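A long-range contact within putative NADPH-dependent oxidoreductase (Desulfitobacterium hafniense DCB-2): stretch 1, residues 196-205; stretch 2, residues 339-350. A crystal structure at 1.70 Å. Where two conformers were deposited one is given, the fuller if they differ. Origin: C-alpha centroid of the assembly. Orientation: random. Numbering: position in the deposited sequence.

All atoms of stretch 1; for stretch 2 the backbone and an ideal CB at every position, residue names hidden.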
# COMPACT_ATOMS: atom_id res chain seq x y z
N PRO C 196 15.40 -6.09 10.41
CA PRO C 196 15.49 -7.07 9.33
C PRO C 196 14.19 -7.77 8.96
O PRO C 196 13.36 -8.25 9.74
CB PRO C 196 16.49 -8.12 9.86
CG PRO C 196 16.40 -7.97 11.34
CD PRO C 196 16.16 -6.52 11.59
N VAL C 197 13.99 -7.89 7.65
CA VAL C 197 12.87 -8.63 7.09
C VAL C 197 13.05 -10.12 7.31
O VAL C 197 14.16 -10.63 7.17
CB VAL C 197 12.75 -8.31 5.59
CG1 VAL C 197 11.71 -9.21 4.96
CG2 VAL C 197 12.42 -6.83 5.39
N ALA C 198 11.98 -10.83 7.64
CA ALA C 198 12.02 -12.28 7.79
C ALA C 198 11.57 -13.03 6.55
O ALA C 198 12.10 -14.08 6.17
CB ALA C 198 11.16 -12.71 8.98
N ARG C 199 10.52 -12.57 5.90
CA ARG C 199 9.94 -13.24 4.75
C ARG C 199 9.23 -12.24 3.83
O ARG C 199 8.85 -11.11 4.21
CB ARG C 199 8.92 -14.32 5.13
CG ARG C 199 7.69 -13.83 5.89
CD ARG C 199 6.89 -15.04 6.43
NE ARG C 199 7.83 -15.75 7.32
CZ ARG C 199 8.09 -15.37 8.55
NH1 ARG C 199 7.49 -14.31 9.11
NH2 ARG C 199 8.99 -16.12 9.19
N VAL C 200 9.05 -12.66 2.58
CA VAL C 200 8.58 -11.89 1.45
C VAL C 200 7.50 -12.63 0.66
O VAL C 200 7.68 -13.83 0.48
CB VAL C 200 9.76 -11.62 0.47
CG1 VAL C 200 9.34 -10.73 -0.68
CG2 VAL C 200 10.94 -11.01 1.21
N PHE C 201 6.49 -11.91 0.17
CA PHE C 201 5.59 -12.44 -0.85
C PHE C 201 5.48 -11.36 -1.93
O PHE C 201 5.32 -10.17 -1.64
CB PHE C 201 4.23 -12.91 -0.33
CG PHE C 201 3.39 -13.49 -1.46
CD1 PHE C 201 3.52 -14.84 -1.75
CD2 PHE C 201 2.53 -12.74 -2.25
CE1 PHE C 201 2.81 -15.41 -2.80
CE2 PHE C 201 1.81 -13.31 -3.29
CZ PHE C 201 1.95 -14.65 -3.56
N ASN C 202 5.50 -11.77 -3.20
CA ASN C 202 5.31 -10.77 -4.26
C ASN C 202 4.37 -11.26 -5.35
O ASN C 202 4.45 -12.42 -5.76
CB ASN C 202 6.65 -10.40 -4.89
CG ASN C 202 6.63 -9.26 -5.86
OD1 ASN C 202 6.35 -8.11 -5.54
ND2 ASN C 202 6.95 -9.49 -7.13
N PHE C 203 3.52 -10.37 -5.85
CA PHE C 203 2.84 -10.52 -7.14
C PHE C 203 3.48 -9.52 -8.10
O PHE C 203 3.63 -8.33 -7.76
CB PHE C 203 1.36 -10.29 -7.07
CG PHE C 203 0.48 -11.37 -6.45
CD1 PHE C 203 0.63 -12.70 -6.76
CD2 PHE C 203 -0.53 -10.99 -5.55
CE1 PHE C 203 -0.18 -13.70 -6.26
CE2 PHE C 203 -1.34 -11.99 -5.02
CZ PHE C 203 -1.17 -13.32 -5.35
N GLY C 204 3.86 -9.95 -9.30
CA GLY C 204 4.39 -8.93 -10.22
C GLY C 204 4.51 -9.47 -11.65
O GLY C 204 4.63 -10.68 -11.84
N LYS C 205 4.48 -8.55 -12.61
CA LYS C 205 4.51 -8.94 -14.02
C LYS C 205 4.80 -7.76 -14.93
O LYS C 205 4.69 -6.60 -14.53
CB LYS C 205 3.15 -9.54 -14.41
CG LYS C 205 2.02 -8.53 -14.33
CD LYS C 205 0.64 -9.12 -14.57
CE LYS C 205 0.20 -10.05 -13.45
NZ LYS C 205 -0.30 -9.39 -12.22
N UNK C 339 11.90 -14.88 -6.38
CA UNK C 339 11.72 -16.30 -6.11
C UNK C 339 10.23 -16.53 -5.80
O UNK C 339 9.69 -17.55 -6.23
CB UNK C 339 12.61 -16.76 -4.96
N UNK C 340 9.65 -15.55 -5.11
CA UNK C 340 8.25 -15.68 -4.66
C UNK C 340 7.32 -15.71 -5.87
O UNK C 340 6.30 -16.40 -5.91
CB UNK C 340 7.87 -14.53 -3.72
N UNK C 341 7.67 -14.94 -6.90
CA UNK C 341 6.89 -14.88 -8.12
C UNK C 341 7.03 -16.18 -8.90
O UNK C 341 5.98 -16.70 -9.32
CB UNK C 341 7.32 -13.69 -8.98
N UNK C 342 8.24 -16.67 -9.10
CA UNK C 342 8.41 -17.94 -9.80
C UNK C 342 7.72 -19.13 -9.15
O UNK C 342 7.09 -19.91 -9.85
CB UNK C 342 9.90 -18.25 -9.93
N UNK C 343 7.84 -19.23 -7.83
CA UNK C 343 7.43 -20.37 -7.04
C UNK C 343 6.04 -20.22 -6.43
O UNK C 343 5.56 -21.16 -5.80
CB UNK C 343 8.45 -20.61 -5.93
N UNK C 344 5.42 -19.07 -6.65
CA UNK C 344 4.09 -18.72 -6.22
C UNK C 344 3.88 -19.03 -4.74
O UNK C 344 2.96 -19.71 -4.28
CB UNK C 344 3.05 -19.46 -7.07
N UNK C 345 4.74 -18.47 -3.89
CA UNK C 345 4.78 -18.79 -2.49
C UNK C 345 5.56 -17.76 -1.72
O UNK C 345 6.43 -17.12 -2.34
CB UNK C 345 5.38 -20.18 -2.28
N UNK C 346 5.30 -17.58 -0.44
CA UNK C 346 6.16 -16.75 0.40
C UNK C 346 7.54 -17.40 0.57
O UNK C 346 7.69 -18.63 0.56
CB UNK C 346 5.51 -16.52 1.77
N UNK C 347 8.54 -16.56 0.75
CA UNK C 347 9.94 -17.00 0.74
C UNK C 347 10.64 -16.39 1.93
O UNK C 347 10.56 -15.16 2.11
CB UNK C 347 10.64 -16.61 -0.56
N UNK C 348 11.28 -17.24 2.72
CA UNK C 348 12.05 -16.82 3.89
C UNK C 348 13.34 -16.16 3.37
O UNK C 348 13.98 -16.62 2.45
CB UNK C 348 12.35 -18.00 4.82
N UNK C 349 13.75 -15.07 4.00
CA UNK C 349 15.03 -14.48 3.62
C UNK C 349 16.17 -15.44 3.92
O UNK C 349 17.20 -15.46 3.27
CB UNK C 349 15.25 -13.15 4.35
N UNK C 350 16.00 -16.30 4.93
CA UNK C 350 17.09 -17.24 5.23
C UNK C 350 17.36 -18.20 4.08
O UNK C 350 18.50 -18.65 3.88
CB UNK C 350 16.76 -18.04 6.49

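Stretch 2 enters as a helix that crosses the strand 197-205 at 66°, with a closest axial approach of 6.9 Å, then turns back and pairs with that strand. At position 339 the ideal CB finds nothing of stretch 1 within 5.5 Å, so most side chains able to join a helix would do; the deposited residue is K339.

Position 340 is much more constrained. Its CA-to-CB bond points toward stretch 1, and its ideal CB lies 3.7 Å from N202 N and 4.2 Å from F201 CA. There is little depth here, and an amide donor is on offer, which favours a small residue: serine, perhaps threonine, or alanine if the amide went unanswered. It is S340. N202 N donates to S340 OG at 2.9 Å (158°), and S340 OG in turn donates to the backbone O of position 345 at 2.8 Å, so one hydroxyl ties the strand to the turn after the helix.

At position 341 the CB points sideways, 4.5 Å from N202 O and 4.9 Å from G204 O. A medium aliphatic residue could lie along the strand; a polar one is not excluded. V341 (chi1 t) brings CG2 to 3.2 Å from N202 ND2 and CG1 to 4.0 Å from G204 O.

Positions 342 and 343 are again beyond 5.5 Å, and stretch 1 selects nothing; they are H342 and E343.

Position 344 has phi/psi of 50/55 and its CB points away. Positive phi favours glycine or asparagine but admits others, and here it is K344, its chain extended, with chi2 to chi4 all t, and touching a neighbouring molecule in the crystal. Position 345 also points away, its CB 5.4 Å from F201 CE1, so a long polar chain is suitable. R345 turns to its own stretch, where R345 NE bonds E343 OE1 at 2.7 Å in a salt bridge.

At position 346, phi of -67° permits proline, and the CB is 4.4 Å from F201 CB; a compact apolar residue fits beside the phenyl ring. P346 places CD 3.9 Å from F201 CD1, while P346 N lies at the ring edge.

Position 347 forms an antiparallel hydrogen-bonded pair with V200: the N of 347 donates to V200 O at 2.9 Å, and V200 N donates to the O of 347 at 3.0 Å. The CB shares a sheet face with the V200 side chain, suiting a beta-branched or other apolar residue. The residue is V347, chi1 t.

Position 348 pairs with R199 without hydrogen bonds between their backbones, CA to CA 4.2 Å, on the R199 face. The guanidinium calls for an acid, though glutamine could also accept. E348 answers with both oxygens: R199 NE to E348 OE2 and R199 NH2 to E348 OE1, each 2.9 Å.

Position 349 points toward stretch 1, its CB 3.9 Å from V197 O, with V197 and V200 methyls beyond; isoleucine, leucine or methionine could reach them. I349 sets CD1 3.5 Å from V200 CG2 and CG1 3.9 Å from V197 CG1, while I349 N donates to A198 O at 2.9 Å (173°).

Position 350 points sideways, its CB with nothing of stretch 1 within 5.5 Å, so many residues would serve; it is A350, whose N reaches A198 O through water 1.

Stretch 2 339-350: KSVHEKRPVEIA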
# COMPACT_ATOMS: atom_id res chain seq x y z
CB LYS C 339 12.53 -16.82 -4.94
CG LYS C 339 12.48 -18.34 -4.83
CD LYS C 339 13.35 -18.90 -3.72
CE LYS C 339 14.83 -18.92 -4.07
NZ LYS C 339 15.15 -19.77 -5.26
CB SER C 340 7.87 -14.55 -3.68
OG SER C 340 6.49 -14.49 -3.41
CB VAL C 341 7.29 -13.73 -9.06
CG1 VAL C 341 6.62 -13.81 -10.42
CG2 VAL C 341 6.88 -12.44 -8.40
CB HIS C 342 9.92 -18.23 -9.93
CG HIS C 342 10.48 -17.20 -10.87
ND1 HIS C 342 11.57 -16.41 -10.56
CD2 HIS C 342 10.09 -16.83 -12.11
CE1 HIS C 342 11.82 -15.61 -11.59
NE2 HIS C 342 10.95 -15.83 -12.54
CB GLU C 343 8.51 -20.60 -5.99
CG GLU C 343 9.82 -21.01 -6.68
CD GLU C 343 10.82 -21.65 -5.74
OE1 GLU C 343 10.46 -22.30 -4.74
OE2 GLU C 343 12.02 -21.50 -6.02
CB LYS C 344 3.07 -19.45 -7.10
CG LYS C 344 3.12 -19.02 -8.57
CD LYS C 344 2.00 -19.72 -9.34
CE LYS C 344 2.09 -19.45 -10.84
NZ LYS C 344 1.02 -20.21 -11.56
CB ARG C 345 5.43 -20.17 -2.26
CG ARG C 345 6.95 -20.17 -2.55
CD ARG C 345 7.58 -21.54 -2.44
NE ARG C 345 9.01 -21.62 -2.53
CZ ARG C 345 9.95 -21.36 -1.64
NH1 ARG C 345 9.61 -20.92 -0.43
NH2 ARG C 345 11.25 -21.51 -1.92
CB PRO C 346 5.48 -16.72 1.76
CG PRO C 346 4.58 -17.90 1.75
CD PRO C 346 4.15 -18.10 0.32
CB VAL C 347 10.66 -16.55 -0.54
CG1 VAL C 347 12.15 -16.89 -0.43
CG2 VAL C 347 10.02 -17.20 -1.75
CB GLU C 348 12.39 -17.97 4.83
CG GLU C 348 11.23 -18.79 5.34
CD GLU C 348 10.27 -17.95 6.16
OE1 GLU C 348 10.70 -17.41 7.20
OE2 GLU C 348 9.11 -17.85 5.72
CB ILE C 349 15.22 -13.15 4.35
CG1 ILE C 349 14.11 -12.11 4.12
CG2 ILE C 349 16.57 -12.55 3.99
CD1 ILE C 349 14.04 -11.64 2.68
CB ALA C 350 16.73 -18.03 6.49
O HOH W 1 14.20 -15.59 7.17
O HOH W 2 3.67 -15.01 -6.48
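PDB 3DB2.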